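Local atomic coordinates of aminoglycoside phosphotransferase (Streptomyces rimosus subsp. rimosus ATCC 10970, PDB entry 6FUX), a protein that probably inactivates aminoglycoside antibiotics such as streptomycin by transferring a phosphate group to them from a nucleotide. Residues 66-71 / 205-210; 190-195 / 226-231. All coordinates share one frame; numbering follows the deposited sequence.

Interaction 1 of 2, residues 66-71 / 205-210. With ADP (adenosine-5'-diphosphate), chain C.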
loop_
_atom_site.group_PDB
_atom_site.type_symbol
_atom_site.label_atom_id
_atom_site.label_comp_id
_atom_site.label_asym_id
_atom_site.label_seq_id
_atom_site.Cartn_x
_atom_site.Cartn_y
_atom_site.Cartn_z
ATOM N N GLN A 66 7.994 -15.074 -5.404
ATOM C CA GLN A 66 8.303 -14.221 -6.552
ATOM C C GLN A 66 9.662 -13.491 -6.452
ATOM O O GLN A 66 9.928 -12.586 -7.267
ATOM C CB GLN A 66 7.178 -13.252 -6.751
ATOM C CG GLN A 66 5.817 -13.823 -7.102
ATOM C CD GLN A 66 5.883 -14.648 -8.343
ATOM O OE1 GLN A 66 6.183 -14.125 -9.434
ATOM N NE2 GLN A 66 5.674 -15.942 -8.185
ATOM N N ASP A 67 10.433 -13.775 -5.435
ATOM C CA ASP A 67 11.724 -13.141 -5.216
ATOM C C ASP A 67 11.620 -11.629 -5.083
ATOM O O ASP A 67 12.414 -10.847 -5.613
ATOM C CB ASP A 67 12.705 -13.585 -6.294
ATOM C CG ASP A 67 14.134 -13.295 -5.903
ATOM O OD1 ASP A 67 14.439 -13.428 -4.712
ATOM O OD2 ASP A 67 14.924 -12.922 -6.788
ATOM N N ILE A 68 10.581 -11.172 -4.381
ATOM C CA ILE A 68 10.373 -9.771 -4.014
ATOM C C ILE A 68 10.290 -9.721 -2.489
ATOM O O ILE A 68 9.555 -10.546 -1.888
ATOM C CB ILE A 68 9.075 -9.182 -4.602
ATOM C CG1 ILE A 68 8.957 -9.367 -6.121
ATOM C CG2 ILE A 68 8.857 -7.774 -4.170
ATOM C CD1 ILE A 68 9.975 -8.625 -6.942
ATOM N N PRO A 69 11.144 -8.900 -1.832
ATOM C CA PRO A 69 11.281 -8.968 -0.381
ATOM C C PRO A 69 10.029 -8.448 0.349
ATOM O O PRO A 69 9.482 -7.430 0.020
ATOM C CB PRO A 69 12.518 -8.092 -0.062
ATOM C CG PRO A 69 12.604 -7.121 -1.196
ATOM C CD PRO A 69 12.102 -7.912 -2.396
ATOM N N GLY A 70 9.558 -9.277 1.285
ATOM C CA GLY A 70 8.323 -8.957 2.020
ATOM C C GLY A 70 8.217 -9.901 3.186
ATOM O O GLY A 70 9.146 -10.642 3.417
ATOM N N PRO A 71 7.125 -9.753 3.955
ATOM C CA PRO A 71 7.005 -10.629 5.111
ATOM C C PRO A 71 6.666 -12.015 4.667
ATOM O O PRO A 71 6.200 -12.281 3.569
ATOM C CB PRO A 71 5.858 -10.021 5.934
ATOM C CG PRO A 71 5.323 -8.935 5.097
ATOM C CD PRO A 71 6.000 -8.873 3.752
ATOM N N ALA A 205 14.752 -3.234 2.550
ATOM C CA ALA A 205 14.664 -4.485 3.294
ATOM C C ALA A 205 13.431 -5.277 2.820
ATOM O O ALA A 205 13.471 -6.505 2.790
ATOM C CB ALA A 205 14.607 -4.201 4.793
ATOM N N GLY A 206 12.323 -4.603 2.578
ATOM C CA GLY A 206 11.149 -5.193 2.033
ATOM C C GLY A 206 9.911 -4.295 2.059
ATOM O O GLY A 206 9.963 -3.260 2.575
ATOM N N PHE A 207 8.869 -4.798 1.451
ATOM C CA PHE A 207 7.555 -4.233 1.349
ATOM C C PHE A 207 6.599 -4.830 2.362
ATOM O O PHE A 207 6.671 -6.030 2.643
ATOM C CB PHE A 207 7.032 -4.460 -0.060
ATOM C CG PHE A 207 7.807 -3.836 -1.189
ATOM C CD1 PHE A 207 7.779 -2.467 -1.353
ATOM C CD2 PHE A 207 8.586 -4.567 -2.055
ATOM C CE1 PHE A 207 8.486 -1.846 -2.351
ATOM C CE2 PHE A 207 9.315 -3.961 -3.067
ATOM C CZ PHE A 207 9.213 -2.592 -3.245
ATOM N N ILE A 208 5.725 -3.979 2.919
ATOM C CA ILE A 208 4.707 -4.462 3.849
ATOM C C ILE A 208 3.316 -3.984 3.372
ATOM O O ILE A 208 3.214 -3.112 2.465
ATOM C CB ILE A 208 5.034 -4.009 5.305
ATOM C CG1 ILE A 208 5.083 -2.500 5.472
ATOM C CG2 ILE A 208 6.275 -4.725 5.883
ATOM C CD1 ILE A 208 4.818 -2.048 6.876
ATOM N N ASP A 209 2.243 -4.373 4.096
ATOM C CA ASP A 209 0.872 -3.846 3.833
ATOM C C ASP A 209 0.445 -4.138 2.378
ATOM O O ASP A 209 0.199 -3.268 1.564
ATOM C CB ASP A 209 0.798 -2.375 4.208
ATOM C CG ASP A 209 -0.526 -1.827 4.665
ATOM O OD1 ASP A 209 -1.428 -2.645 4.868
ATOM O OD2 ASP A 209 -0.643 -0.546 4.704
ATOM N N LEU A 210 0.399 -5.433 2.109
ATOM C CA LEU A 210 0.290 -5.992 0.714
ATOM C C LEU A 210 -1.142 -6.364 0.296
ATOM O O LEU A 210 -1.314 -7.093 -0.697
ATOM C CB LEU A 210 1.291 -7.125 0.509
ATOM C CG LEU A 210 2.755 -6.761 0.566
ATOM C CD1 LEU A 210 3.589 -7.969 0.912
ATOM C CD2 LEU A 210 3.177 -6.191 -0.761
HETATM O "O5'" ADP C . 0.313 -2.241 9.230
HETATM C "C5'" ADP C . 0.384 -1.026 10.101
HETATM C "C4'" ADP C . 1.796 -0.699 10.682
HETATM O "O4'" ADP C . 2.389 -1.830 11.339
HETATM C "C3'" ADP C . 2.927 -0.297 9.639
HETATM O "O3'" ADP C . 2.965 1.084 9.295
HETATM C "C2'" ADP C . 4.310 -1.011 9.925
HETATM O "O2'" ADP C . 5.639 -0.508 10.388
HETATM C "C1'" ADP C . 3.740 -2.137 10.770
HETATM N N9 ADP C . 3.809 -3.508 10.123
HETATM C C8 ADP C . 2.827 -4.366 9.722
HETATM N N7 ADP C . 3.318 -5.595 9.288
HETATM C C5 ADP C . 4.644 -5.468 9.418
HETATM C C6 ADP C . 5.673 -6.355 9.109
HETATM N N6 ADP C . 5.116 -7.664 8.674
HETATM N N1 ADP C . 6.921 -5.749 9.335
HETATM C C2 ADP C . 7.217 -4.541 9.791
HETATM N N3 ADP C . 6.264 -3.643 10.162
HETATM C C4 ADP C . 5.003 -4.091 9.970
#
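A single hydrogen bond joins residues 66-71 and 205-210, and it links two backbones: Phe207 N donates to Pro69 O over 3.1 Å. The bond is nearly straight, 174° at the hydrogen, but the donor sits above the carbonyl plane rather than on a lone pair. Phe207 O is buried by the contact and has no hydrogen-bonding partner in the model; Gly70 CA offers it a C-H...O contact at 3.4 Å, while Pro71 CD closes in beside it.

Side chains fill the space around this backbone pair. Ile68 brings its CG2 methyl to the edge of the Phe207 ring, 3.9 Å from CD2. That branch stands anti to Ile68's own backbone N, leaving CG1 beside that nitrogen. Pro69 lays CB against Ala205 O, and the Pro71 ring meets Leu210 through CD and CD1, 3.8 Å apart. Ile208 turns both ends to the nucleotide: CG2 packs against the face of the six-membered ring of the adenine of ADP, 3.7 Å from N1, and CD1 packs on the ribose at C2'. With Pro71 CB near the adenine N6, the contact forms one wall of the nucleotide pocket.

The loop 66-71 joins helix 50-63 to strand 73-79 of the five-stranded sheet, whereas 205-207 is the end of strand 204-207, which pairs with 195-197 and carries a classic beta bulge where Ala205 and Gly206 face Ile196. Ala113 and Val114 of helix 100-117 cover Phe207, Leu63 of helix 50-63 touches both Ile68 and Leu210, and Pro71 rests on Thr87 and Ser88 of strand 82-88.

Interaction 2 of 2, residues 190-195 / 226-231. With SRY (streptomycin), chain D.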
loop_
_atom_site.group_PDB
_atom_site.type_symbol
_atom_site.label_atom_id
_atom_site.label_comp_id
_atom_site.label_asym_id
_atom_site.label_seq_id
_atom_site.Cartn_x
_atom_site.Cartn_y
_atom_site.Cartn_z
ATOM N N LEU A 190 1.516 2.033 -2.275
ATOM C CA LEU A 190 2.982 2.267 -2.243
ATOM C C LEU A 190 3.298 3.652 -1.621
ATOM O O LEU A 190 3.975 4.496 -2.223
ATOM C CB LEU A 190 3.593 2.068 -3.611
ATOM C CG LEU A 190 5.112 1.975 -3.620
ATOM C CD1 LEU A 190 5.604 0.724 -2.892
ATOM C CD2 LEU A 190 5.670 1.990 -5.033
ATOM N N CYS A 191 2.766 3.916 -0.440
ATOM C CA CYS A 191 3.129 5.036 0.373
ATOM C C CYS A 191 4.411 4.691 1.116
ATOM O O CYS A 191 4.607 3.560 1.480
ATOM C CB CYS A 191 1.984 5.320 1.367
ATOM S SG CYS A 191 0.497 5.968 0.567
ATOM N N LEU A 192 5.220 5.685 1.449
ATOM C CA LEU A 192 6.509 5.442 2.137
ATOM C C LEU A 192 6.424 4.551 3.373
ATOM O O LEU A 192 7.393 3.848 3.599
ATOM C CB LEU A 192 7.212 6.744 2.486
ATOM C CG LEU A 192 7.737 7.546 1.272
ATOM C CD1 LEU A 192 8.630 8.663 1.738
ATOM C CD2 LEU A 192 8.505 6.602 0.333
ATOM N N PRO A 193 5.409 4.594 4.259
ATOM C CA PRO A 193 5.422 3.707 5.405
ATOM C C PRO A 193 5.413 2.230 5.058
ATOM O O PRO A 193 5.791 1.464 5.944
ATOM C CB PRO A 193 4.131 3.966 6.152
ATOM C CG PRO A 193 3.765 5.412 5.707
ATOM C CD PRO A 193 4.239 5.487 4.290
ATOM N N ASN A 194 5.094 1.834 3.823
ATOM C CA ASN A 194 4.966 0.457 3.441
ATOM C C ASN A 194 6.234 -0.013 2.754
ATOM O O ASN A 194 6.262 -1.165 2.276
ATOM C CB ASN A 194 3.704 0.161 2.612
ATOM C CG ASN A 194 2.426 0.505 3.354
ATOM O OD1 ASN A 194 2.462 0.537 4.606
ATOM N ND2 ASN A 194 1.408 1.016 2.651
ATOM N N ILE A 195 7.291 0.827 2.780
ATOM C CA ILE A 195 8.669 0.418 2.240
ATOM C C ILE A 195 9.650 0.433 3.412
ATOM O O ILE A 195 9.804 1.459 4.094
ATOM C CB ILE A 195 9.106 1.381 1.131
ATOM C CG1 ILE A 195 8.049 1.429 0.037
ATOM C CG2 ILE A 195 10.466 0.974 0.627
ATOM C CD1 ILE A 195 8.305 2.528 -0.956
ATOM N N PHE A 226 5.387 9.115 -4.923
ATOM C CA PHE A 226 5.870 10.407 -5.113
ATOM C C PHE A 226 5.218 11.429 -4.175
ATOM O O PHE A 226 5.859 12.331 -3.649
ATOM C CB PHE A 226 5.615 10.810 -6.549
ATOM C CG PHE A 226 6.486 10.168 -7.600
ATOM C CD1 PHE A 226 7.589 9.406 -7.297
ATOM C CD2 PHE A 226 6.240 10.451 -8.939
ATOM C CE1 PHE A 226 8.370 8.834 -8.301
ATOM C CE2 PHE A 226 7.020 9.902 -9.951
ATOM C CZ PHE A 226 8.094 9.092 -9.613
ATOM N N ALA A 227 3.913 11.275 -3.942
ATOM C CA ALA A 227 3.208 12.218 -3.100
ATOM C C ALA A 227 3.747 12.080 -1.675
ATOM O O ALA A 227 3.944 13.091 -1.026
ATOM C CB ALA A 227 1.714 11.897 -3.174
ATOM N N THR A 228 3.895 10.840 -1.171
ATOM C CA THR A 228 4.370 10.696 0.169
ATOM C C THR A 228 5.853 11.110 0.331
ATOM O O THR A 228 6.233 11.717 1.325
ATOM C CB THR A 228 4.111 9.303 0.754
ATOM O OG1 THR A 228 4.688 8.243 -0.049
ATOM C CG2 THR A 228 2.625 9.061 0.932
ATOM N N ALA A 229 6.686 10.868 -0.695
ATOM C CA ALA A 229 8.070 11.419 -0.631
ATOM C C ALA A 229 8.100 12.945 -0.588
ATOM O O ALA A 229 8.965 13.534 0.032
ATOM C CB ALA A 229 8.849 10.858 -1.775
ATOM N N ARG A 230 7.140 13.610 -1.217
ATOM C CA ARG A 230 7.081 15.031 -1.161
ATOM C C ARG A 230 6.814 15.528 0.251
ATOM O O ARG A 230 7.251 16.644 0.593
ATOM C CB ARG A 230 6.059 15.595 -2.181
ATOM C CG ARG A 230 6.562 15.551 -3.608
ATOM C CD ARG A 230 5.542 16.174 -4.534
ATOM N NE ARG A 230 6.143 16.233 -5.834
ATOM C CZ ARG A 230 6.415 17.349 -6.531
ATOM N NH1 ARG A 230 6.109 18.558 -6.073
ATOM N NH2 ARG A 230 6.999 17.223 -7.720
ATOM N N GLU A 231 6.234 14.706 1.123
ATOM C CA GLU A 231 6.130 15.103 2.557
ATOM C C GLU A 231 7.549 15.248 3.143
ATOM O O GLU A 231 7.816 16.101 3.944
ATOM C CB GLU A 231 5.361 14.101 3.386
ATOM C CG GLU A 231 3.900 13.960 2.977
ATOM C CD GLU A 231 2.964 15.050 3.457
ATOM O OE1 GLU A 231 3.374 15.853 4.334
ATOM O OE2 GLU A 231 1.823 15.113 2.954
HETATM C C11 SRY D . -1.223 14.707 3.822
HETATM N N11 SRY D . -1.303 16.096 3.934
HETATM C CA1 SRY D . -1.466 16.970 4.932
HETATM N NB1 SRY D . -1.497 18.269 4.519
HETATM N NC1 SRY D . -1.580 16.627 6.169
HETATM C C21 SRY D . -1.343 13.613 4.927
HETATM O O21 SRY D . -1.739 13.984 6.226
HETATM C C31 SRY D . -1.903 12.294 4.522
HETATM N N31 SRY D . -1.762 11.131 5.355
HETATM C CD1 SRY D . -2.514 10.609 6.318
HETATM N NE1 SRY D . -2.118 9.513 6.913
HETATM N NF1 SRY D . -3.594 11.064 6.726
HETATM C C41 SRY D . -1.890 12.035 3.069
HETATM O O41 SRY D . -2.708 10.901 2.833
HETATM C C51 SRY D . -2.068 13.160 1.997
HETATM O O51 SRY D . -3.184 12.980 0.994
HETATM C C61 SRY D . -1.813 14.598 2.403
HETATM O O61 SRY D . -2.843 15.596 2.062
HETATM C C12 SRY D . -1.975 9.653 2.543
HETATM C C22 SRY D . -2.873 8.632 2.049
HETATM C C32 SRY D . -2.801 8.755 0.509
HETATM O O32 SRY D . -2.183 7.556 -0.067
HETATM C CG2 SRY D . -4.216 9.002 -0.067
HETATM O OG2 SRY D . -4.973 7.994 -0.032
HETATM C C42 SRY D . -1.798 9.901 0.369
HETATM C CH2 SRY D . -0.823 9.646 -0.795
HETATM O O42 SRY D . -1.014 10.000 1.554
HETATM O O13 SRY D . -2.687 7.267 2.416
HETATM C C13 SRY D . -2.825 6.950 3.793
HETATM C C23 SRY D . -3.143 5.458 3.860
HETATM N N23 SRY D . -4.196 4.916 2.998
HETATM C CI3 SRY D . -5.475 5.688 3.066
HETATM C C33 SRY D . -1.826 4.670 3.862
HETATM O O33 SRY D . -1.990 3.369 3.810
HETATM C C43 SRY D . -0.631 5.308 4.613
HETATM O O43 SRY D . 0.629 4.633 4.287
HETATM C C53 SRY D . -0.606 6.706 4.613
HETATM O O53 SRY D . -1.767 7.487 4.489
HETATM C C63 SRY D . 0.552 7.402 5.291
HETATM O O63 SRY D . 0.274 8.734 5.490
#
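Thr228 and Leu192 meet at the heart of this contact, where Leu192 N donates to Thr228 OG1 over 3.0 Å with an angle of 154° at the hydrogen. Beyond the bond, the two side chains run alongside with opposite headings, with Leu192 CG 3.4 Å from the same hydroxyl. Leu192 CD1 continues along the helix to Ala229 CA, at 3.7 Å. On the other side of the threonine, its CG2 methyl packs 3.8 Å from Cys191 SG.

The hydroxyl is positioned from within helix 218-233. A chi1 of 57° tucks OG1 between its own backbone N and carbonyl carbon, where it also bonds to Leu224 O one turn back. Facing it, 192-194 forms a short 3-10 turn, and Asn194 ND2 holds Asp189 O. Leu103 of helix 100-117 closes over Leu192 and Ala229.

Streptomycin lies on the Cys191 side: its O32 is 3.2 Å from Cys191 SG, Pro193 CG approaches its O43, and Glu231 OE2 comes within 3.4 Å of its N11. Because Thr228 gives its proton to Leu224 O, OG1 is left as acceptor for Leu192 N, and both partners set the hydroxyl's orientation.

In the fold
Both contacts are buried, yet they border different ligands. Interaction 1 borders ADP and binds the loop after helix 50-63 to the end of a strand; interaction 2 lies beside streptomycin and joins a loop to a long helix. Their centres are about 16 Å apart, and they meet where Ile208 N probably bonds to Asn194 O, so 190-195 and 205-210 are neighbours between the two ligands. Helix 100-117 backs both. The chemistry follows the place: a backbone-to-backbone bond amid prolines and branched aliphatics in interaction 1, a threonine hydroxyl bridging loop and helix in interaction 2. The HGDxxxxN pattern ending at Asn194 marks the kinase-like fold of this family.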